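Local coordinates for NIF3-related protein (Bacillus cereus, PDB 2GX8) that is of unknown function but belongs to the NIF3 family, carries a dimetal site occupied by zinc, and has an additional domain thought to be regulatory, at residues V88-P94 with I121-H127; V73-D79 with K111-C116; D51-I57 with P94-N98. All blocks are in the same frame, centred on the assembly; numbering follows the deposited sequence.

Contact 1 of 3, residues V88-P94 with I121-H127; sequences VIIAHHP and IAIYAAH. With ZN (zinc ion), chain L; ZN (zinc ion), chain M.
His92 meets the end of the neighbouring strand with both its ring and its backbone. Its NE2 binds one zinc ion at 2.2 Å, a site completed by Asp131 and Glu360; His93 NE2 binds the second zinc together with His357 and Glu360, which bridges the metals. With CG anti to the backbone N (chi1 -177°), the His92 ring turns back and its ND1 donates to Ala126 O at 3.0 Å, in the plane of that carbonyl. This somewhat bent bond helps set the rotation of the ring, together with the zinc bond. Asp72 accepts from His93 ND1 and so positions His93. His127 presents its edge to one face of the His92 ring in a T-shaped pair, centroids 5.3 Å apart, and Pro94 CD lies over the face of the His127 ring as a CH-pi contact. Asp51 accepts from His127 ND1. Behind the histidines, strands 88-91 and 122-125 run parallel, bonded from Ile89 N to Ala122 O (2.8 Å) through to Ala126 N on Ala91 O (2.8 Å). Holding ND1 of His92 and His93 in hydrogen bonds leaves NE2 to coordinate, and the acceptors probably make these imidazoles stronger zinc donors.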
loop_
_atom_site.group_PDB
_atom_site.type_symbol
_atom_site.label_atom_id
_atom_site.label_comp_id
_atom_site.label_asym_id
_atom_site.label_seq_id
_atom_site.Cartn_x
_atom_site.Cartn_y
_atom_site.Cartn_z
ATOM N N VAL C 88 20.239 35.305 -0.971
ATOM C CA VAL C 88 20.252 33.880 -0.644
ATOM C C VAL C 88 20.037 33.729 0.842
ATOM O O VAL C 88 20.799 34.297 1.651
ATOM C CB VAL C 88 21.586 33.141 -0.935
ATOM C CG1 VAL C 88 21.493 31.690 -0.446
ATOM C CG2 VAL C 88 21.972 33.157 -2.439
ATOM N N ILE C 89 19.014 32.952 1.198
ATOM C CA ILE C 89 18.760 32.632 2.586
ATOM C C ILE C 89 19.004 31.128 2.827
ATOM O O ILE C 89 18.429 30.265 2.125
ATOM C CB ILE C 89 17.303 32.969 3.006
ATOM C CG1 ILE C 89 16.991 34.459 2.763
ATOM C CG2 ILE C 89 17.099 32.596 4.420
ATOM C CD1 ILE C 89 15.518 34.897 3.090
ATOM N N ILE C 90 19.879 30.808 3.777
ATOM C CA ILE C 90 20.093 29.421 4.130
ATOM C C ILE C 90 19.276 29.191 5.368
ATOM O O ILE C 90 19.557 29.749 6.434
ATOM C CB ILE C 90 21.558 29.088 4.393
ATOM C CG1 ILE C 90 22.338 29.173 3.108
ATOM C CG2 ILE C 90 21.703 27.649 4.922
ATOM C CD1 ILE C 90 23.794 28.955 3.307
ATOM N N ALA C 91 18.252 28.357 5.227
ATOM C CA ALA C 91 17.324 28.081 6.315
ATOM C C ALA C 91 17.371 26.646 6.748
ATOM O O ALA C 91 17.554 25.763 5.911
ATOM C CB ALA C 91 15.922 28.403 5.867
ATOM N N HIS C 92 17.130 26.418 8.044
ATOM C CA HIS C 92 17.166 25.115 8.634
ATOM C C HIS C 92 15.892 24.349 8.379
ATOM O O HIS C 92 15.943 23.157 8.055
ATOM C CB HIS C 92 17.385 25.251 10.137
ATOM C CG HIS C 92 17.517 23.950 10.852
ATOM N ND1 HIS C 92 18.353 22.945 10.416
ATOM C CD2 HIS C 92 16.979 23.512 12.015
ATOM C CE1 HIS C 92 18.287 21.928 11.253
ATOM N NE2 HIS C 92 17.469 22.250 12.234
ATOM N N HIS C 93 14.744 25.009 8.570
ATOM C CA HIS C 93 13.468 24.367 8.288
ATOM C C HIS C 93 13.087 24.752 6.874
ATOM O O HIS C 93 13.056 25.932 6.551
ATOM C CB HIS C 93 12.363 24.818 9.220
ATOM C CG HIS C 93 12.614 24.501 10.640
ATOM N ND1 HIS C 93 12.239 25.342 11.657
ATOM C CD2 HIS C 93 13.214 23.442 11.222
ATOM C CE1 HIS C 93 12.549 24.790 12.818
ATOM N NE2 HIS C 93 13.165 23.647 12.580
ATOM N N PRO C 94 12.809 23.751 6.030
ATOM C CA PRO C 94 12.438 23.972 4.638
ATOM C C PRO C 94 11.227 24.902 4.528
ATOM O O PRO C 94 10.296 24.739 5.265
ATOM C CB PRO C 94 12.032 22.567 4.154
ATOM C CG PRO C 94 12.651 21.626 5.084
ATOM C CD PRO C 94 12.844 22.322 6.386
ATOM N N ILE C 121 15.121 36.390 -4.498
ATOM C CA ILE C 121 15.770 35.815 -3.324
ATOM C C ILE C 121 15.750 34.300 -3.378
ATOM O O ILE C 121 14.683 33.714 -3.486
ATOM C CB ILE C 121 15.114 36.257 -2.021
ATOM C CG1 ILE C 121 15.291 37.766 -1.847
ATOM C CG2 ILE C 121 15.734 35.497 -0.811
ATOM C CD1 ILE C 121 14.646 38.264 -0.570
ATOM N N ALA C 122 16.936 33.686 -3.311
ATOM C CA ALA C 122 17.070 32.252 -3.359
ATOM C C ALA C 122 16.865 31.703 -1.952
ATOM O O ALA C 122 17.306 32.302 -0.978
ATOM C CB ALA C 122 18.423 31.872 -3.894
ATOM N N ILE C 123 16.159 30.581 -1.859
ATOM C CA ILE C 123 15.868 29.946 -0.585
ATOM C C ILE C 123 16.463 28.540 -0.651
ATOM O O ILE C 123 16.103 27.729 -1.506
ATOM C CB ILE C 123 14.358 29.888 -0.321
ATOM C CG1 ILE C 123 13.745 31.293 -0.293
ATOM C CG2 ILE C 123 14.042 29.129 1.006
ATOM C CD1 ILE C 123 14.313 32.173 0.798
ATOM N N TYR C 124 17.387 28.262 0.263
ATOM C CA TYR C 124 18.051 26.981 0.301
ATOM C C TYR C 124 17.751 26.287 1.627
ATOM O O TYR C 124 17.886 26.900 2.697
ATOM C CB TYR C 124 19.563 27.203 0.092
ATOM C CG TYR C 124 20.420 25.960 0.194
ATOM C CD1 TYR C 124 20.898 25.528 1.440
ATOM C CD2 TYR C 124 20.776 25.238 -0.933
ATOM C CE1 TYR C 124 21.684 24.418 1.567
ATOM C CE2 TYR C 124 21.583 24.098 -0.813
ATOM C CZ TYR C 124 22.028 23.710 0.447
ATOM O OH TYR C 124 22.813 22.603 0.620
ATOM N N ALA C 125 17.337 25.022 1.592
ATOM C CA ALA C 125 17.044 24.347 2.863
ATOM C C ALA C 125 18.153 23.409 3.309
ATOM O O ALA C 125 18.657 22.606 2.528
ATOM C CB ALA C 125 15.747 23.606 2.790
ATOM N N ALA C 126 18.530 23.521 4.574
ATOM C CA ALA C 126 19.520 22.637 5.168
ATOM C C ALA C 126 18.888 22.064 6.419
ATOM O O ALA C 126 19.115 22.575 7.517
ATOM C CB ALA C 126 20.706 23.423 5.533
ATOM N N HIS C 127 18.089 21.014 6.266
ATOM C CA HIS C 127 17.355 20.492 7.405
ATOM C C HIS C 127 18.067 19.413 8.214
ATOM O O HIS C 127 18.952 19.744 8.993
ATOM C CB HIS C 127 15.895 20.163 7.027
ATOM C CG HIS C 127 14.995 19.909 8.204
ATOM N ND1 HIS C 127 13.926 19.032 8.153
ATOM C CD2 HIS C 127 15.033 20.377 9.475
ATOM C CE1 HIS C 127 13.336 18.984 9.336
ATOM N NE2 HIS C 127 13.994 19.783 10.159
HETATM ZN ZN ZN L . 13.395 21.629 13.558
HETATM ZN ZN ZN M . 16.532 20.546 13.337
#

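Contact 2 of 3, residues V73-D79 with K111-C116; sequences VTEEVVD and KIIEKC
Two nearly parallel helices, 75-84 and 108-118, pack side by side here, their short segments inclined at 15° with axes 9.8 Å apart. The contact is apolar toward the sheet and charged at its outer margin. Ile112 fills the inner part: its CD1 reaches the start of the first helix, 3.9 Å from Glu75 N, while its CG2 branch meets Val78 CG2. The same Val78 methyl rests 3.9 Å from Cys116 SG, and the other, CG1, packs on Lys115 CG at 3.6 Å. Lys115 therefore runs its aliphatic chain past Val78 before bending at chi3 (-79°), which carries NZ between two acids one helical turn apart. NZ makes salt bridges of 2.9 Å to Glu75 OE2 and, also at 2.9 Å, to Asp79 OD1. The two carboxylates are used differently: Asp79 offers its syn lone pair, whereas Glu75 is approached from above its plane. Thr74 is the N-cap of helix 75-84, its OG1 accepting a weak bond from Val77 N. Met347 of a second subunit also packs on Ile112. Strands 66-70, 88-91 and 122-125 run parallel and adjacent, linked in turn by these helices, which thus belong to two consecutive beta-alpha-beta crossovers.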
loop_
_atom_site.group_PDB
_atom_site.type_symbol
_atom_site.label_atom_id
_atom_site.label_comp_id
_atom_site.label_asym_id
_atom_site.label_seq_id
_atom_site.Cartn_x
_atom_site.Cartn_y
_atom_site.Cartn_z
ATOM N N VAL C 73 11.825 30.551 7.620
ATOM C CA VAL C 73 11.705 31.627 6.660
ATOM C C VAL C 73 10.313 32.210 6.745
ATOM O O VAL C 73 9.414 31.783 6.044
ATOM C CB VAL C 73 11.987 31.201 5.210
ATOM C CG1 VAL C 73 11.890 32.404 4.290
ATOM C CG2 VAL C 73 13.351 30.542 5.093
ATOM N N THR C 74 10.125 33.165 7.639
ATOM C CA THR C 74 8.832 33.844 7.795
ATOM C C THR C 74 8.922 35.076 6.914
ATOM O O THR C 74 9.987 35.355 6.366
ATOM C CB THR C 74 8.650 34.312 9.230
ATOM O OG1 THR C 74 9.698 35.239 9.544
ATOM C CG2 THR C 74 8.767 33.137 10.178
ATOM N N GLU C 75 7.836 35.828 6.768
ATOM C CA GLU C 75 7.896 37.013 5.925
ATOM C C GLU C 75 8.841 38.096 6.491
ATOM O O GLU C 75 9.568 38.738 5.725
ATOM C CB GLU C 75 6.513 37.576 5.609
ATOM C CG GLU C 75 6.555 38.457 4.367
ATOM C CD GLU C 75 5.199 38.859 3.870
ATOM O OE1 GLU C 75 4.199 38.461 4.500
ATOM O OE2 GLU C 75 5.129 39.570 2.840
ATOM N N GLU C 76 8.864 38.242 7.825
ATOM C CA GLU C 76 9.710 39.232 8.488
ATOM C C GLU C 76 11.174 38.911 8.255
ATOM O O GLU C 76 12.000 39.820 8.212
ATOM C CB GLU C 76 9.418 39.350 9.991
ATOM C CG GLU C 76 8.082 39.995 10.388
ATOM C CD GLU C 76 6.848 39.095 10.176
ATOM O OE1 GLU C 76 6.995 37.857 10.042
ATOM O OE2 GLU C 76 5.711 39.636 10.158
ATOM N N VAL C 77 11.496 37.624 8.124
ATOM C CA VAL C 77 12.877 37.187 7.828
ATOM C C VAL C 77 13.262 37.594 6.388
ATOM O O VAL C 77 14.402 38.016 6.135
ATOM C CB VAL C 77 13.092 35.656 8.056
ATOM C CG1 VAL C 77 14.405 35.179 7.429
ATOM C CG2 VAL C 77 13.048 35.311 9.526
ATOM N N VAL C 78 12.299 37.482 5.462
ATOM C CA VAL C 78 12.499 37.883 4.070
ATOM C C VAL C 78 12.675 39.416 3.996
ATOM O O VAL C 78 13.537 39.898 3.252
ATOM C CB VAL C 78 11.372 37.357 3.109
ATOM C CG1 VAL C 78 11.705 37.690 1.667
ATOM C CG2 VAL C 78 11.221 35.848 3.206
ATOM N N ASP C 79 11.891 40.174 4.777
ATOM C CA ASP C 79 12.046 41.635 4.829
ATOM C C ASP C 79 13.470 41.970 5.269
ATOM O O ASP C 79 14.047 42.954 4.807
ATOM C CB ASP C 79 11.097 42.324 5.831
ATOM C CG ASP C 79 9.635 42.301 5.417
ATOM O OD1 ASP C 79 9.309 42.110 4.219
ATOM O OD2 ASP C 79 8.798 42.512 6.322
ATOM N N LYS C 111 2.324 34.615 0.150
ATOM C CA LYS C 111 2.948 35.928 0.155
ATOM C C LYS C 111 4.453 35.859 0.442
ATOM O O LYS C 111 5.201 36.743 0.039
ATOM C CB LYS C 111 2.299 36.814 1.222
ATOM C CG LYS C 111 0.955 37.395 0.879
ATOM C CD LYS C 111 0.471 38.212 2.052
ATOM C CE LYS C 111 -0.652 39.123 1.637
ATOM N NZ LYS C 111 -1.650 38.379 0.857
ATOM N N ILE C 112 4.894 34.829 1.147
ATOM C CA ILE C 112 6.324 34.661 1.448
ATOM C C ILE C 112 7.029 34.227 0.186
ATOM O O ILE C 112 8.055 34.791 -0.188
ATOM C CB ILE C 112 6.581 33.596 2.547
ATOM C CG1 ILE C 112 5.951 34.026 3.872
ATOM C CG2 ILE C 112 8.095 33.417 2.751
ATOM C CD1 ILE C 112 5.971 32.956 4.947
ATOM N N ILE C 113 6.461 33.226 -0.478
ATOM C CA ILE C 113 7.003 32.722 -1.753
ATOM C C ILE C 113 7.018 33.851 -2.794
ATOM O O ILE C 113 7.994 34.029 -3.533
ATOM C CB ILE C 113 6.150 31.534 -2.236
ATOM C CG1 ILE C 113 6.275 30.380 -1.230
ATOM C CG2 ILE C 113 6.596 31.035 -3.594
ATOM C CD1 ILE C 113 5.328 29.271 -1.526
ATOM N N GLU C 114 5.932 34.621 -2.828
ATOM C CA GLU C 114 5.797 35.774 -3.753
ATOM C C GLU C 114 6.856 36.836 -3.471
ATOM O O GLU C 114 7.489 37.363 -4.392
ATOM C CB GLU C 114 4.405 36.390 -3.602
ATOM C CG GLU C 114 4.176 37.657 -4.417
ATOM C CD GLU C 114 2.796 38.270 -4.195
ATOM O OE1 GLU C 114 2.400 38.396 -3.020
ATOM O OE2 GLU C 114 2.124 38.639 -5.190
ATOM N N LYS C 115 7.045 37.158 -2.198
ATOM C CA LYS C 115 8.040 38.145 -1.811
ATOM C C LYS C 115 9.450 37.679 -2.220
ATOM O O LYS C 115 10.239 38.481 -2.733
ATOM C CB LYS C 115 7.926 38.466 -0.324
ATOM C CG LYS C 115 8.919 39.495 0.180
ATOM C CD LYS C 115 8.505 40.110 1.539
ATOM C CE LYS C 115 7.435 41.190 1.324
ATOM N NZ LYS C 115 6.951 41.812 2.583
ATOM N N CYS C 116 9.740 36.387 -2.038
ATOM C CA CYS C 116 11.034 35.787 -2.445
ATOM C C CYS C 116 11.215 35.821 -3.942
ATOM O O CYS C 116 12.277 36.204 -4.448
ATOM C CB CYS C 116 11.126 34.327 -2.007
ATOM S SG CYS C 116 11.209 34.069 -0.259
#

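Contact 3 of 3, residues D51-I57 with P94-N98; sequences DKIGLQI and PLIFN
Gln56 grips the backbone of Ile96 at both its N-H and its carbonyl through a single side-chain amide. CG lies anti to the carbonyl carbon (chi1 -67°) and the chain continues extended, which lets the amide span the gap to the loop. There NE2 donates to Ile96 O at 2.8 Å, in the plane of that carbonyl and on a lone pair. Ile96 N returns a bond of 3.1 Å to OE1, nearly straight at the hydrogen but arriving from above the amide's carbonyl plane. The paired bonds fix which way round the amide is turned. Next to it, Ile57 extends CD1 to Leu95 CD2, 3.7 Å away, and also packs on Ile113, Cys116 and Ile117 of helix 108-118. At the other end the first torsion of Lys52 (chi1 -48°) puts CG over one face of the Phe97 ring, 4.2 Å from its centroid, in a CH-pi contact; bends at chi2 and chi3 lead the rest of the chain away. Asp51 OD2 lies at the edge of that ring, 4.2 Å from CE1, while OD1 is bonded to Thr128. At the classic bulge that Gln56 and Ile57 form opposite Ile123, a buried amide thus satisfies both backbone polar groups of Ile96 and is satisfied in return.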
loop_
_atom_site.group_PDB
_atom_site.type_symbol
_atom_site.label_atom_id
_atom_site.label_comp_id
_atom_site.label_asym_id
_atom_site.label_seq_id
_atom_site.Cartn_x
_atom_site.Cartn_y
_atom_site.Cartn_z
ATOM N N ASP C 51 13.545 13.605 3.743
ATOM C CA ASP C 51 13.780 15.016 4.103
ATOM C C ASP C 51 13.778 15.837 2.804
ATOM O O ASP C 51 14.054 15.303 1.710
ATOM C CB ASP C 51 15.090 15.202 4.918
ATOM C CG ASP C 51 15.165 16.558 5.683
ATOM O OD1 ASP C 51 16.294 17.013 5.972
ATOM O OD2 ASP C 51 14.120 17.170 5.993
ATOM N N LYS C 52 13.452 17.124 2.939
ATOM C CA LYS C 52 13.339 18.053 1.827
ATOM C C LYS C 52 14.408 19.149 1.947
ATOM O O LYS C 52 14.213 20.131 2.654
ATOM C CB LYS C 52 11.936 18.687 1.863
ATOM C CG LYS C 52 10.749 17.709 2.028
ATOM C CD LYS C 52 10.252 17.058 0.727
ATOM C CE LYS C 52 11.196 16.009 0.087
ATOM N NZ LYS C 52 10.743 15.563 -1.286
ATOM N N ILE C 53 15.541 18.988 1.265
ATOM C CA ILE C 53 16.626 19.982 1.340
ATOM C C ILE C 53 17.181 20.443 -0.030
ATOM O O ILE C 53 16.802 19.912 -1.069
ATOM C CB ILE C 53 17.771 19.488 2.246
ATOM C CG1 ILE C 53 18.584 18.387 1.563
ATOM C CG2 ILE C 53 17.229 19.028 3.621
ATOM C CD1 ILE C 53 19.787 18.025 2.343
ATOM N N GLY C 54 18.066 21.441 -0.014
ATOM C CA GLY C 54 18.633 22.002 -1.242
ATOM C C GLY C 54 17.973 23.308 -1.711
ATOM O O GLY C 54 17.288 23.972 -0.954
ATOM N N LEU C 55 18.206 23.692 -2.959
ATOM C CA LEU C 55 17.593 24.905 -3.481
ATOM C C LEU C 55 16.096 24.678 -3.593
ATOM O O LEU C 55 15.651 23.711 -4.223
ATOM C CB LEU C 55 18.180 25.301 -4.855
ATOM C CG LEU C 55 17.679 26.632 -5.471
ATOM C CD1 LEU C 55 18.088 27.853 -4.612
ATOM C CD2 LEU C 55 18.166 26.811 -6.927
ATOM N N GLN C 56 15.317 25.545 -2.972
ATOM C CA GLN C 56 13.877 25.391 -3.035
ATOM C C GLN C 56 13.225 26.472 -3.874
ATOM O O GLN C 56 12.240 26.224 -4.590
ATOM C CB GLN C 56 13.275 25.365 -1.636
ATOM C CG GLN C 56 13.687 24.130 -0.830
ATOM C CD GLN C 56 12.726 23.828 0.271
ATOM O OE1 GLN C 56 12.392 24.695 1.081
ATOM N NE2 GLN C 56 12.266 22.582 0.322
ATOM N N ILE C 57 13.776 27.680 -3.817
ATOM C CA ILE C 57 13.194 28.788 -4.574
ATOM C C ILE C 57 14.278 29.632 -5.169
ATOM O O ILE C 57 15.198 30.034 -4.467
ATOM C CB ILE C 57 12.229 29.604 -3.670
ATOM C CG1 ILE C 57 10.878 28.915 -3.665
ATOM C CG2 ILE C 57 11.980 31.010 -4.165
ATOM C CD1 ILE C 57 9.972 29.422 -2.610
ATOM N N PRO C 94 12.809 23.751 6.030
ATOM C CA PRO C 94 12.438 23.972 4.638
ATOM C C PRO C 94 11.227 24.902 4.528
ATOM O O PRO C 94 10.296 24.739 5.265
ATOM C CB PRO C 94 12.032 22.567 4.154
ATOM C CG PRO C 94 12.651 21.626 5.084
ATOM C CD PRO C 94 12.844 22.322 6.386
ATOM N N LEU C 95 11.257 25.869 3.628
ATOM C CA LEU C 95 10.076 26.715 3.374
ATOM C C LEU C 95 8.996 25.886 2.647
ATOM O O LEU C 95 7.818 25.996 2.947
ATOM C CB LEU C 95 10.448 27.960 2.577
ATOM C CG LEU C 95 9.347 28.875 2.006
ATOM C CD1 LEU C 95 8.513 29.580 3.069
ATOM C CD2 LEU C 95 10.034 29.903 1.106
ATOM N N ILE C 96 9.397 25.059 1.695
ATOM C CA ILE C 96 8.434 24.160 1.094
ATOM C C ILE C 96 8.690 22.822 1.750
ATOM O O ILE C 96 9.775 22.285 1.598
ATOM C CB ILE C 96 8.662 23.962 -0.408
ATOM C CG1 ILE C 96 8.493 25.282 -1.154
ATOM C CG2 ILE C 96 7.690 22.917 -0.966
ATOM C CD1 ILE C 96 8.756 25.165 -2.632
ATOM N N PHE C 97 7.734 22.295 2.508
ATOM C CA PHE C 97 7.911 20.965 3.076
ATOM C C PHE C 97 6.934 20.045 2.343
ATOM O O PHE C 97 7.344 19.112 1.674
ATOM C CB PHE C 97 7.732 20.906 4.600
ATOM C CG PHE C 97 8.237 19.607 5.191
ATOM C CD1 PHE C 97 9.607 19.411 5.387
ATOM C CD2 PHE C 97 7.356 18.558 5.476
ATOM C CE1 PHE C 97 10.092 18.214 5.882
ATOM C CE2 PHE C 97 7.827 17.334 5.981
ATOM C CZ PHE C 97 9.195 17.162 6.181
ATOM N N ASN C 98 5.643 20.315 2.468
ATOM C CA ASN C 98 4.648 19.621 1.663
ATOM C C ASN C 98 4.796 20.231 0.253
ATOM O O ASN C 98 4.992 21.449 0.135
ATOM C CB ASN C 98 3.246 19.872 2.215
ATOM C CG ASN C 98 3.066 19.319 3.620
ATOM O OD1 ASN C 98 3.413 18.160 3.896
ATOM N ND2 ASN C 98 2.521 20.143 4.520
#

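In the fold
Contacts 1 and 3 have centres about 7 Å apart, share Pro94 and reach the same mixed sheet, in which strand 54-56 runs antiparallel to strand 122-125. Contact 2 covers that sheet with helices, its centre about 12 Å from contact 1 and 14 Å from contact 3. In chain order come 51-57, 73-79, 88-94 running into 94-98, then 111-116 and 121-127, so the segments of every pair of contacts alternate. Strand 88-91, helix 108-118 and strand 122-125 form a beta-alpha-beta unit, with the zinc-binding His92 and His93 at the C-terminal end of its first strand. Contact 1 thus holds the zinc-site end of the sheet, while contacts 2 and 3 carry the same domain to a third subunit, where Ile57 continues the sheet.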